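Side-chain contacts in increased recombination centers protein 6 (Saccharomyces cerevisiae, PDB 3UC9), which acts as a clathrin coat accessory factor related to small G proteins and is involved in gross chromosomal rearrangements and telomere healing: residues Y25-I30 with A127-T132; F45-D48 with C52-T55; V60-W65 with K71-L76; Y77-S80 with V86-E89; V162-N167 with L186-E191. One frame throughout, in Å; residues are numbered along the deposited sequence.

Contact 1 (Y25-I30 with A127-T132); sequences YPQNKI and AAHRNT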
# COMPACT_ATOMS: atom_id res chain seq x y z
N TYR A 25 18.98 -3.46 3.30
CA TYR A 25 19.10 -2.10 2.80
C TYR A 25 18.07 -1.25 3.51
O TYR A 25 17.07 -1.78 4.03
CB TYR A 25 18.83 -2.05 1.28
CG TYR A 25 19.92 -2.58 0.37
CD1 TYR A 25 20.43 -1.79 -0.66
CD2 TYR A 25 20.42 -3.89 0.49
CE1 TYR A 25 21.41 -2.26 -1.52
CE2 TYR A 25 21.41 -4.37 -0.38
CZ TYR A 25 21.89 -3.55 -1.38
OH TYR A 25 22.85 -4.00 -2.25
N PRO A 26 18.28 0.08 3.54
CA PRO A 26 17.24 0.94 4.09
C PRO A 26 15.91 0.66 3.40
O PRO A 26 15.84 0.66 2.17
CB PRO A 26 17.75 2.35 3.79
CG PRO A 26 19.24 2.19 3.67
CD PRO A 26 19.44 0.85 3.05
N GLN A 27 14.89 0.37 4.19
CA GLN A 27 13.61 -0.08 3.65
C GLN A 27 12.65 1.11 3.61
O GLN A 27 11.76 1.24 4.46
CB GLN A 27 13.05 -1.22 4.49
CG GLN A 27 11.90 -1.95 3.82
CD GLN A 27 11.35 -3.06 4.67
OE1 GLN A 27 10.72 -2.81 5.71
NE2 GLN A 27 11.59 -4.30 4.26
N ASN A 28 12.85 1.99 2.62
CA ASN A 28 12.15 3.26 2.57
C ASN A 28 11.44 3.54 1.26
O ASN A 28 11.22 4.71 0.90
CB ASN A 28 13.10 4.42 2.90
CG ASN A 28 14.10 4.69 1.81
OD1 ASN A 28 14.49 3.79 1.06
ND2 ASN A 28 14.54 5.95 1.72
N LYS A 29 11.03 2.48 0.56
CA LYS A 29 10.27 2.64 -0.67
C LYS A 29 8.79 2.37 -0.39
O LYS A 29 8.43 1.44 0.36
CB LYS A 29 10.79 1.73 -1.77
CG LYS A 29 12.30 1.61 -1.90
CD LYS A 29 13.03 2.94 -1.96
CE LYS A 29 14.54 2.76 -2.04
NZ LYS A 29 15.31 4.00 -1.70
N ILE A 30 7.94 3.19 -0.97
CA ILE A 30 6.51 2.92 -0.99
C ILE A 30 6.07 2.83 -2.45
O ILE A 30 6.26 3.76 -3.23
CB ILE A 30 5.69 3.98 -0.24
CG1 ILE A 30 6.00 3.91 1.26
CG2 ILE A 30 4.17 3.76 -0.48
CD1 ILE A 30 5.22 4.92 2.09
N ALA A 127 6.33 -14.06 -0.76
CA ALA A 127 7.50 -13.46 -1.40
C ALA A 127 7.90 -12.12 -0.76
O ALA A 127 9.05 -11.71 -0.89
CB ALA A 127 7.24 -13.27 -2.91
N ALA A 128 6.95 -11.44 -0.12
CA ALA A 128 7.21 -10.11 0.44
C ALA A 128 8.16 -10.19 1.63
O ALA A 128 8.22 -11.20 2.34
CB ALA A 128 5.90 -9.42 0.87
N HIS A 129 8.91 -9.11 1.84
CA HIS A 129 9.62 -8.93 3.09
C HIS A 129 8.57 -8.90 4.20
O HIS A 129 7.46 -8.38 4.03
CB HIS A 129 10.43 -7.63 3.07
CG HIS A 129 11.36 -7.47 4.23
ND1 HIS A 129 10.93 -7.12 5.49
CD2 HIS A 129 12.70 -7.62 4.33
CE1 HIS A 129 11.96 -7.06 6.31
NE2 HIS A 129 13.05 -7.35 5.63
N ARG A 130 8.94 -9.48 5.34
CA ARG A 130 8.02 -9.69 6.46
C ARG A 130 7.54 -8.40 7.15
O ARG A 130 6.56 -8.44 7.87
CB ARG A 130 8.68 -10.65 7.48
CG ARG A 130 8.89 -12.10 6.97
CD ARG A 130 7.62 -12.98 7.10
NE ARG A 130 6.50 -12.41 6.37
CZ ARG A 130 6.25 -12.59 5.07
NH1 ARG A 130 7.02 -13.37 4.32
NH2 ARG A 130 5.21 -11.98 4.52
N ASN A 131 8.21 -7.28 6.92
CA ASN A 131 7.84 -5.97 7.52
C ASN A 131 6.99 -5.04 6.62
O ASN A 131 6.38 -4.07 7.11
CB ASN A 131 9.11 -5.22 7.94
CG ASN A 131 8.83 -3.96 8.77
OD1 ASN A 131 8.14 -4.03 9.80
ND2 ASN A 131 9.38 -2.81 8.34
N THR A 132 6.95 -5.34 5.33
CA THR A 132 6.25 -4.51 4.35
C THR A 132 4.76 -4.42 4.64
O THR A 132 4.08 -5.44 4.72
CB THR A 132 6.47 -5.05 2.91
OG1 THR A 132 7.88 -5.16 2.64
CG2 THR A 132 5.86 -4.15 1.88
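Gln27 reaches across to the loop 127-132 and meets His129 and Asn131 with the two halves of one amide group. Its CG stands anti to the backbone N (chi1 -167°), the start of an extended chain that carries the carboxamide the full length of the side chain into the loop. This is the tight part of the contact. NE2 hangs over the centre of the His129 ring, 3.1 Å above its plane, with the amide turned almost perpendicular to the imidazole. OE1 takes a nearly straight hydrogen bond from Asn131 ND2 (3.0 Å), the donor lying close to the C=O axis and the two amides almost coplanar. Each amide nitrogen has another partner as well: Gln27 NE2 binds Asn101 O, and Asn131 ND2 binds Asp197 O. The imidazole is fixed in turn by its own loop, since Asn131 N donates to His129 ND1 at 3.1 Å. That ND1 accepts this bond is consistent with the ring carrying its proton on NE2, which is weakly bonded to Gln24 OE1.

The rest is looser. Thr132 OG1 stays 4.1 Å from Gln27 NE2 and is bound to Met103 O, and His129 and Asn131 remain partly exposed where Gln27 is buried. The contact joins the lead-in to strand 29-35, which runs between strands 71-81 and 103-110, to the beta turn His129-Thr132 that connects helix 121-127 with strand 133-138.

Contact 2 (F45-D48 with C52-T55); sequences FLQD and CSST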
# COMPACT_ATOMS: atom_id res chain seq x y z
N PHE A 45 -5.25 9.94 -5.59
CA PHE A 45 -4.83 9.34 -4.31
C PHE A 45 -3.47 9.86 -3.88
O PHE A 45 -3.26 10.19 -2.71
CB PHE A 45 -4.81 7.82 -4.44
CG PHE A 45 -4.33 7.08 -3.21
CD1 PHE A 45 -5.24 6.60 -2.27
CD2 PHE A 45 -2.99 6.85 -3.01
CE1 PHE A 45 -4.81 5.92 -1.15
CE2 PHE A 45 -2.55 6.15 -1.87
CZ PHE A 45 -3.46 5.70 -0.95
N LEU A 46 -2.53 9.96 -4.83
CA LEU A 46 -1.18 10.43 -4.51
C LEU A 46 -1.21 11.89 -4.05
O LEU A 46 -0.51 12.26 -3.12
CB LEU A 46 -0.26 10.30 -5.72
CG LEU A 46 0.10 8.87 -6.15
CD1 LEU A 46 0.75 8.88 -7.52
CD2 LEU A 46 1.00 8.18 -5.13
N GLN A 47 -2.02 12.70 -4.71
CA GLN A 47 -2.19 14.09 -4.28
C GLN A 47 -2.77 14.17 -2.87
O GLN A 47 -2.31 14.95 -2.04
CB GLN A 47 -3.06 14.87 -5.28
CG GLN A 47 -3.32 16.33 -4.88
CD GLN A 47 -2.03 17.12 -4.68
OE1 GLN A 47 -1.13 17.05 -5.51
NE2 GLN A 47 -1.95 17.87 -3.58
N ASP A 48 -3.80 13.37 -2.60
CA ASP A 48 -4.53 13.46 -1.33
C ASP A 48 -3.73 12.95 -0.13
O ASP A 48 -3.76 13.55 0.95
CB ASP A 48 -5.87 12.71 -1.42
CG ASP A 48 -6.88 13.39 -2.34
OD1 ASP A 48 -6.71 14.60 -2.65
OD2 ASP A 48 -7.84 12.72 -2.77
N CYS A 52 1.58 14.80 -3.72
CA CYS A 52 2.48 14.57 -4.84
C CYS A 52 1.71 14.76 -6.14
O CYS A 52 0.81 13.98 -6.45
CB CYS A 52 3.05 13.15 -4.76
SG CYS A 52 4.17 12.73 -6.10
N SER A 53 2.06 15.80 -6.89
CA SER A 53 1.44 16.08 -8.18
C SER A 53 2.19 15.36 -9.30
O SER A 53 2.99 15.97 -10.03
CB SER A 53 1.41 17.59 -8.45
OG SER A 53 0.57 18.26 -7.52
N SER A 54 1.94 14.07 -9.43
CA SER A 54 2.56 13.24 -10.46
C SER A 54 1.90 13.44 -11.82
O SER A 54 0.87 14.11 -11.94
CB SER A 54 2.49 11.76 -10.08
OG SER A 54 1.14 11.31 -10.06
N THR A 55 2.52 12.86 -12.85
CA THR A 55 1.96 12.81 -14.20
C THR A 55 1.58 11.37 -14.60
O THR A 55 0.69 11.17 -15.42
CB THR A 55 2.95 13.42 -15.22
OG1 THR A 55 4.20 12.72 -15.17
CG2 THR A 55 3.18 14.90 -14.93
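Leu46 and Gln47, in the last turns of helix 39-50, meet the loop that leaves this helix, which folds back beside it through an inverse gamma turn centred on Ser53. The helix follows the first strand of a Rossmann-like sheet, and the loop leads to strand 59-66, a connection that corresponds in order to the one between the first helix and second strand of small G proteins.

Two hydrogen bonds hold the loop back against the helix. On the backbone, Cys52 N donates a weak bond to Leu46 O (3.3 Å). Among the side chains, Ser53 OG gives its proton to Gln47 OE1 at 2.9 Å, coming in tilted 26° from the carbonyl plane. The Gln47 chain sets out trans (chi1 178°) and bends at chi2 (57°), which turns the amide aside from the line of the chain and over to Ser53. This pair lies towards solvent, Ser53 being exposed.

The apolar contacts lie on the inner side. Leu46 CB and Cys52 CB stand 4.5 Å apart, and both side chains also pack on Leu76 of strand 71-81; Leu46 and Ser54 further touch Ile78 there. Ser54 brings a hydroxyl to this apolar surface: its OG is buried 3.5 Å from the methyl Leu46 CD1 and has no hydrogen-bonding partner in the model.

Contact 3 (V60-W65 with K71-L76); sequences VKDQTW and KVHFDL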
# COMPACT_ATOMS: atom_id res chain seq x y z
N VAL A 60 9.66 9.11 -7.47
CA VAL A 60 9.71 10.39 -6.77
C VAL A 60 10.52 10.24 -5.48
O VAL A 60 10.03 9.70 -4.50
CB VAL A 60 8.29 10.91 -6.48
CG1 VAL A 60 8.34 12.36 -6.00
CG2 VAL A 60 7.41 10.78 -7.71
N LYS A 61 11.75 10.75 -5.49
CA LYS A 61 12.69 10.48 -4.40
C LYS A 61 12.67 11.53 -3.30
O LYS A 61 12.31 12.68 -3.53
CB LYS A 61 14.12 10.36 -4.94
CG LYS A 61 14.33 9.18 -5.87
CD LYS A 61 15.81 8.99 -6.15
CE LYS A 61 16.07 7.81 -7.07
NZ LYS A 61 17.52 7.59 -7.29
N ASP A 62 13.07 11.10 -2.10
CA ASP A 62 13.30 11.99 -0.94
C ASP A 62 12.06 12.81 -0.58
O ASP A 62 12.13 14.04 -0.36
CB ASP A 62 14.51 12.89 -1.18
CG ASP A 62 15.17 13.36 0.13
OD1 ASP A 62 14.96 12.72 1.18
OD2 ASP A 62 15.92 14.36 0.09
N GLN A 63 10.93 12.12 -0.52
CA GLN A 63 9.71 12.68 0.04
C GLN A 63 9.83 12.61 1.56
O GLN A 63 10.61 11.81 2.09
CB GLN A 63 8.49 11.88 -0.44
CG GLN A 63 8.32 11.88 -1.95
CD GLN A 63 8.16 13.28 -2.51
OE1 GLN A 63 9.10 13.85 -3.06
NE2 GLN A 63 6.98 13.85 -2.33
N THR A 64 9.10 13.46 2.26
CA THR A 64 9.13 13.42 3.71
C THR A 64 7.80 12.90 4.22
O THR A 64 6.74 13.35 3.77
CB THR A 64 9.42 14.81 4.31
OG1 THR A 64 10.64 15.31 3.74
CG2 THR A 64 9.59 14.71 5.82
N TRP A 65 7.86 11.91 5.10
CA TRP A 65 6.68 11.50 5.84
C TRP A 65 6.85 12.01 7.26
O TRP A 65 7.78 11.60 7.96
CB TRP A 65 6.48 10.00 5.84
CG TRP A 65 5.17 9.62 6.49
CD1 TRP A 65 4.98 9.22 7.78
CD2 TRP A 65 3.88 9.66 5.89
NE1 TRP A 65 3.65 8.99 8.02
CE2 TRP A 65 2.95 9.26 6.87
CE3 TRP A 65 3.42 9.98 4.61
CZ2 TRP A 65 1.58 9.17 6.61
CZ3 TRP A 65 2.05 9.90 4.36
CH2 TRP A 65 1.16 9.49 5.35
N LYS A 71 9.99 12.38 11.69
CA LYS A 71 10.09 12.60 10.25
C LYS A 71 10.97 11.50 9.69
O LYS A 71 12.00 11.17 10.29
CB LYS A 71 10.81 13.91 9.91
CG LYS A 71 10.13 15.20 10.35
CD LYS A 71 11.12 16.38 10.31
CE LYS A 71 11.85 16.51 8.97
NZ LYS A 71 12.79 17.67 8.97
N VAL A 72 10.58 10.94 8.55
CA VAL A 72 11.42 9.97 7.84
C VAL A 72 11.36 10.31 6.35
O VAL A 72 10.36 10.84 5.87
CB VAL A 72 10.96 8.52 8.09
CG1 VAL A 72 9.59 8.26 7.46
CG2 VAL A 72 12.01 7.52 7.60
N HIS A 73 12.45 10.06 5.63
CA HIS A 73 12.50 10.32 4.20
C HIS A 73 12.29 9.02 3.44
O HIS A 73 12.90 8.00 3.78
CB HIS A 73 13.83 10.97 3.83
CG HIS A 73 14.00 12.35 4.39
ND1 HIS A 73 13.83 13.48 3.63
CD2 HIS A 73 14.30 12.77 5.64
CE1 HIS A 73 14.02 14.55 4.38
NE2 HIS A 73 14.31 14.15 5.61
N PHE A 74 11.42 9.06 2.43
CA PHE A 74 11.08 7.86 1.65
C PHE A 74 10.99 8.17 0.15
O PHE A 74 10.90 9.33 -0.26
CB PHE A 74 9.76 7.23 2.15
CG PHE A 74 8.53 8.01 1.78
CD1 PHE A 74 7.73 7.60 0.73
CD2 PHE A 74 8.18 9.16 2.47
CE1 PHE A 74 6.60 8.31 0.38
CE2 PHE A 74 7.08 9.88 2.11
CZ PHE A 74 6.28 9.46 1.07
N ASP A 75 11.04 7.11 -0.65
CA ASP A 75 10.91 7.19 -2.10
C ASP A 75 9.55 6.61 -2.50
O ASP A 75 9.16 5.55 -2.01
CB ASP A 75 12.02 6.41 -2.78
CG ASP A 75 13.40 7.02 -2.57
OD1 ASP A 75 13.51 8.18 -2.12
OD2 ASP A 75 14.39 6.32 -2.88
N LEU A 76 8.86 7.29 -3.41
CA LEU A 76 7.60 6.85 -3.95
C LEU A 76 7.86 6.24 -5.33
O LEU A 76 8.45 6.89 -6.20
CB LEU A 76 6.64 8.04 -4.05
CG LEU A 76 5.15 7.81 -4.30
CD1 LEU A 76 4.51 7.10 -3.11
CD2 LEU A 76 4.47 9.14 -4.55
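Strands 59-66 and 71-81 pair antiparallel, with Val60 opposite Leu76, Gln63 opposite Phe74 and Trp65 opposite Val72 in hydrogen-bonded pairs, and the register slips by one residue where Asp62 and Gln63 together face Phe74.

The slip also engages side chains. Asp62 has positive phi and psi, and its N-H no longer serves Phe74 O but bonds Asp75 OD1 (3.0 Å, 168°). The other oxygen of that carboxylate, OD2, forms a salt bridge with Lys29 of the adjacent strand. Asp62 OD1 receives a weak, strongly bent bond from His73 ND1 (2.8 Å). On the face it shares with His73, Thr64 lies alongside the imidazole, with OG1 3.5 Å from His73 CE1.

The opposite face, that of Val60, Phe74, Trp65, Val72 and Leu76, is largely apolar, with Gln63 contributing its CB. Phe74 CG sits between its backbone N and carbonyl carbon (chi1 73°), which lays the ring over strand 59-66. Gln63 CB rests on one face of it, 3.8 Å from the centroid in a CH-pi contact, while CE2 at the rim touches Trp65 CB (3.8 Å). Trp65 CB also meets Val72 CG1 at 3.9 Å; beyond, the indole reaches helix 185-195, where NE1 bonds Asp194 OD1.

This is a beta hairpin interrupted by a G1 beta bulge. It forms one margin of the mixed sheet, and its strand 59-66 is the sole antiparallel one, as in the second and third strands of small G proteins.

Contact 4 (Y77-S80 with V86-E89); sequences YIDS and VWVE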
# COMPACT_ATOMS: atom_id res chain seq x y z
N TYR A 77 7.47 4.98 -5.49
CA TYR A 77 7.49 4.30 -6.78
C TYR A 77 6.05 4.19 -7.28
O TYR A 77 5.20 3.59 -6.62
CB TYR A 77 8.08 2.90 -6.64
CG TYR A 77 9.55 2.81 -6.25
CD1 TYR A 77 10.39 3.92 -6.22
CD2 TYR A 77 10.11 1.56 -5.95
CE1 TYR A 77 11.74 3.79 -5.87
CE2 TYR A 77 11.45 1.43 -5.62
CZ TYR A 77 12.26 2.54 -5.58
OH TYR A 77 13.59 2.39 -5.26
N ILE A 78 5.77 4.79 -8.42
CA ILE A 78 4.42 4.78 -9.00
C ILE A 78 4.46 3.87 -10.22
O ILE A 78 5.31 4.03 -11.10
CB ILE A 78 3.96 6.18 -9.39
CG1 ILE A 78 4.08 7.14 -8.20
CG2 ILE A 78 2.51 6.14 -9.91
CD1 ILE A 78 4.11 8.59 -8.59
N ASP A 79 3.59 2.87 -10.24
CA ASP A 79 3.56 1.90 -11.32
C ASP A 79 2.12 1.62 -11.74
O ASP A 79 1.15 1.99 -11.05
CB ASP A 79 4.25 0.60 -10.90
CG ASP A 79 4.84 -0.19 -12.07
OD1 ASP A 79 4.69 0.21 -13.25
OD2 ASP A 79 5.45 -1.25 -11.80
N SER A 80 1.99 0.98 -12.90
CA SER A 80 0.71 0.60 -13.46
C SER A 80 0.86 -0.75 -14.12
O SER A 80 1.97 -1.16 -14.47
CB SER A 80 0.27 1.63 -14.51
OG SER A 80 -1.06 1.40 -14.92
N VAL A 86 -0.27 -10.65 -13.65
CA VAL A 86 0.96 -10.59 -14.45
C VAL A 86 2.02 -9.76 -13.72
O VAL A 86 3.19 -10.13 -13.68
CB VAL A 86 0.69 -10.02 -15.86
CG1 VAL A 86 2.00 -9.83 -16.62
CG2 VAL A 86 -0.27 -10.92 -16.64
N TRP A 87 1.61 -8.64 -13.15
CA TRP A 87 2.52 -7.80 -12.38
C TRP A 87 3.06 -8.55 -11.15
O TRP A 87 4.26 -8.50 -10.87
CB TRP A 87 1.82 -6.51 -11.97
CG TRP A 87 2.72 -5.55 -11.30
CD1 TRP A 87 3.44 -4.55 -11.89
CD2 TRP A 87 3.01 -5.50 -9.91
NE1 TRP A 87 4.17 -3.88 -10.94
CE2 TRP A 87 3.93 -4.44 -9.71
CE3 TRP A 87 2.59 -6.24 -8.80
CZ2 TRP A 87 4.42 -4.10 -8.46
CZ3 TRP A 87 3.10 -5.91 -7.55
CH2 TRP A 87 3.99 -4.85 -7.39
N VAL A 88 2.18 -9.25 -10.44
CA VAL A 88 2.57 -10.04 -9.27
C VAL A 88 3.58 -11.13 -9.65
O VAL A 88 4.58 -11.34 -8.96
CB VAL A 88 1.34 -10.67 -8.59
CG1 VAL A 88 1.76 -11.74 -7.57
CG2 VAL A 88 0.48 -9.58 -7.94
N GLU A 89 3.34 -11.80 -10.78
CA GLU A 89 4.27 -12.83 -11.23
C GLU A 89 5.68 -12.27 -11.40
O GLU A 89 6.65 -12.89 -10.98
CB GLU A 89 3.81 -13.47 -12.53
CG GLU A 89 4.80 -14.51 -13.02
CD GLU A 89 4.21 -15.44 -14.04
OE1 GLU A 89 3.63 -14.95 -15.03
OE2 GLU A 89 4.35 -16.67 -13.85
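Asp79 of strand 71-81 and Trp87 of helix 84-91 meet at an angle, the carboxylate turned 72° from the indole plane. The indole presents its edge: NE1 donates to Asp79 OD2 at 3.0 Å with an N-H...O angle of 160°, and the oxygen stays close to the ring plane. The carboxylate, by contrast, is approached from above, the nitrogen standing well out of its plane. Trp87 holds CG trans to the amide nitrogen (chi1 -174°), which projects the ring off the helix towards the strand. The other carboxylate oxygen, Asp79 OD1, accepts a weak bond from the next backbone amide, Ser80 N (2.8 Å), and this helps to fix the rotation of the group.

Around this single bond the surroundings are largely apolar. Trp87 packs on Leu31 and Leu33 of strand 29-35 and stacks with Phe91 of its own helix, while Asp79 touches Leu31 and Ile57.

Asp79 lies near the end of the third strand, probably where small G proteins carry the aspartate of their DxxG motif. Here its chemistry is that of an acceptor: each carboxylate oxygen takes one N-H, OD2 from the buried indole of the helix and OD1, weakly, from its own strand, and the aspartate thereby links helix to strand.

Contact 5 (V162-N167 with L186-E191); sequences VIEFVN and LDRIQE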
# COMPACT_ATOMS: atom_id res chain seq x y z
N VAL A 162 1.46 -5.95 8.25
CA VAL A 162 0.19 -5.25 8.34
C VAL A 162 -0.44 -5.34 6.96
O VAL A 162 0.14 -4.90 5.96
CB VAL A 162 0.39 -3.77 8.74
CG1 VAL A 162 -0.94 -3.00 8.64
CG2 VAL A 162 0.98 -3.69 10.15
N ILE A 163 -1.62 -5.95 6.89
CA ILE A 163 -2.36 -6.08 5.64
C ILE A 163 -3.74 -5.53 5.91
O ILE A 163 -4.38 -5.94 6.87
CB ILE A 163 -2.51 -7.54 5.20
CG1 ILE A 163 -1.14 -8.19 5.00
CG2 ILE A 163 -3.34 -7.62 3.91
CD1 ILE A 163 -1.21 -9.64 4.62
N GLU A 164 -4.19 -4.60 5.09
CA GLU A 164 -5.53 -4.06 5.28
C GLU A 164 -6.22 -3.66 3.99
O GLU A 164 -5.65 -3.00 3.13
CB GLU A 164 -5.49 -2.88 6.23
CG GLU A 164 -6.82 -2.63 6.92
CD GLU A 164 -6.67 -1.89 8.25
OE1 GLU A 164 -5.83 -2.29 9.08
OE2 GLU A 164 -7.42 -0.92 8.45
N PHE A 165 -7.49 -4.06 3.89
CA PHE A 165 -8.38 -3.61 2.83
C PHE A 165 -9.09 -2.34 3.30
O PHE A 165 -9.57 -2.28 4.43
CB PHE A 165 -9.42 -4.70 2.51
CG PHE A 165 -8.83 -5.92 1.84
CD1 PHE A 165 -8.92 -6.08 0.47
CD2 PHE A 165 -8.17 -6.88 2.58
CE1 PHE A 165 -8.37 -7.20 -0.15
CE2 PHE A 165 -7.62 -8.00 1.97
CZ PHE A 165 -7.73 -8.16 0.60
N VAL A 166 -9.14 -1.33 2.43
CA VAL A 166 -9.74 -0.02 2.77
C VAL A 166 -10.59 0.49 1.60
O VAL A 166 -10.17 0.42 0.45
CB VAL A 166 -8.64 1.02 3.11
CG1 VAL A 166 -9.26 2.39 3.43
CG2 VAL A 166 -7.81 0.57 4.30
N ASN A 167 -11.80 0.98 1.89
CA ASN A 167 -12.61 1.65 0.88
C ASN A 167 -12.18 3.11 0.73
O ASN A 167 -11.93 3.79 1.73
CB ASN A 167 -14.09 1.62 1.28
CG ASN A 167 -14.83 0.40 0.78
OD1 ASN A 167 -14.37 -0.28 -0.13
ND2 ASN A 167 -16.01 0.14 1.36
N LEU A 186 -8.70 7.28 4.01
CA LEU A 186 -7.31 7.76 3.93
C LEU A 186 -6.74 8.04 5.32
O LEU A 186 -5.53 7.94 5.51
CB LEU A 186 -7.19 9.02 3.05
CG LEU A 186 -6.47 8.89 1.70
CD1 LEU A 186 -6.93 7.69 0.88
CD2 LEU A 186 -6.63 10.18 0.90
N ASP A 187 -7.60 8.41 6.27
CA ASP A 187 -7.17 8.63 7.66
C ASP A 187 -6.55 7.34 8.22
O ASP A 187 -5.53 7.39 8.92
CB ASP A 187 -8.35 9.10 8.54
CG ASP A 187 -7.91 9.79 9.83
OD1 ASP A 187 -6.77 10.32 9.90
OD2 ASP A 187 -8.71 9.84 10.80
N ARG A 188 -7.15 6.20 7.90
CA ARG A 188 -6.62 4.90 8.34
C ARG A 188 -5.30 4.57 7.67
O ARG A 188 -4.36 4.09 8.31
CB ARG A 188 -7.61 3.78 8.07
CG ARG A 188 -7.10 2.36 8.40
CD ARG A 188 -6.57 2.22 9.85
NE ARG A 188 -5.99 0.89 10.07
CZ ARG A 188 -4.99 0.59 10.90
NH1 ARG A 188 -4.40 1.52 11.66
NH2 ARG A 188 -4.56 -0.67 10.98
N ILE A 189 -5.24 4.80 6.36
CA ILE A 189 -4.01 4.55 5.61
C ILE A 189 -2.88 5.42 6.19
O ILE A 189 -1.76 4.93 6.39
CB ILE A 189 -4.20 4.82 4.10
CG1 ILE A 189 -5.31 3.94 3.53
CG2 ILE A 189 -2.88 4.54 3.36
CD1 ILE A 189 -5.60 4.16 2.05
N GLN A 190 -3.18 6.68 6.47
CA GLN A 190 -2.19 7.58 7.12
C GLN A 190 -1.68 6.98 8.44
O GLN A 190 -0.49 7.06 8.73
CB GLN A 190 -2.81 8.96 7.36
CG GLN A 190 -1.85 9.99 7.95
CD GLN A 190 -2.53 11.34 8.20
OE1 GLN A 190 -3.75 11.42 8.26
NE2 GLN A 190 -1.73 12.38 8.36
N GLU A 191 -2.59 6.41 9.22
CA GLU A 191 -2.23 5.78 10.50
C GLU A 191 -1.33 4.56 10.32
O GLU A 191 -0.41 4.32 11.11
CB GLU A 191 -3.49 5.35 11.25
CG GLU A 191 -3.23 4.79 12.64
CD GLU A 191 -4.51 4.54 13.43
OE1 GLU A 191 -5.44 3.91 12.88
OE2 GLU A 191 -4.57 4.95 14.60
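Glu164 and Arg188 form a two-pronged salt bridge between the last strand of the Rossmann-like sheet, 163-167, and helix 185-195, which follows it and packs against the sheet beside helix 39-50. The placing recalls the C-terminal helix of small G proteins, which likewise lies next to the first.

The charged contact is side-on. Arg188 NH2 bonds Glu164 OE1 and Arg188 NE bonds Glu164 OE2, both at 2.8 Å and nearly straight, and each oxygen is met on its syn side, though somewhat out of the carboxylate plane. Both oxygens lie close to the guanidinium plane, although the two flat groups are turned 31° from each other. In Arg188 a bend at chi2 (54°) brings the edge bearing NE and NH2 round to the extended glutamate. Two bonds to one carboxylate hold the guanidinium against rotation, and the nearby positive charge probably keeps Glu164 ionised.

The apolar contact is smaller and deeper: Val166 CG1 meets Ile189 CG1 at 4.2 Å. Ile189 also touches Val135 and Val137 of strand 133-138 and Phe45 of helix 39-50.

A second carboxylate, one helical turn on, completes the network. Arg188 NH1 donates to Glu191 OE1 at 2.9 Å, in a more bent bond that reaches this oxygen from above the carboxylate plane.

From the N terminus, residues 25-30 lead into the first strand, but contact 1 closes only at 127-132, so its loop encloses contacts 2, 3 and 4. These follow one another in series: contact 2 folds the chain back after helix 39-50, contact 3 closes the hairpin 59-66/71-81, and contact 4 ties the far end of strand 71-81 to helix 84-91. Contact 5 opens after contact 1 has closed and joins the last strand to helix 185-195; none cross. In space, contacts 1, 3 and 4 meet on neighbouring strands 29-35 and 71-81, while Phe45 and Asp48 of contact 2 touch Leu186 of contact 5, bringing the first and last helices together.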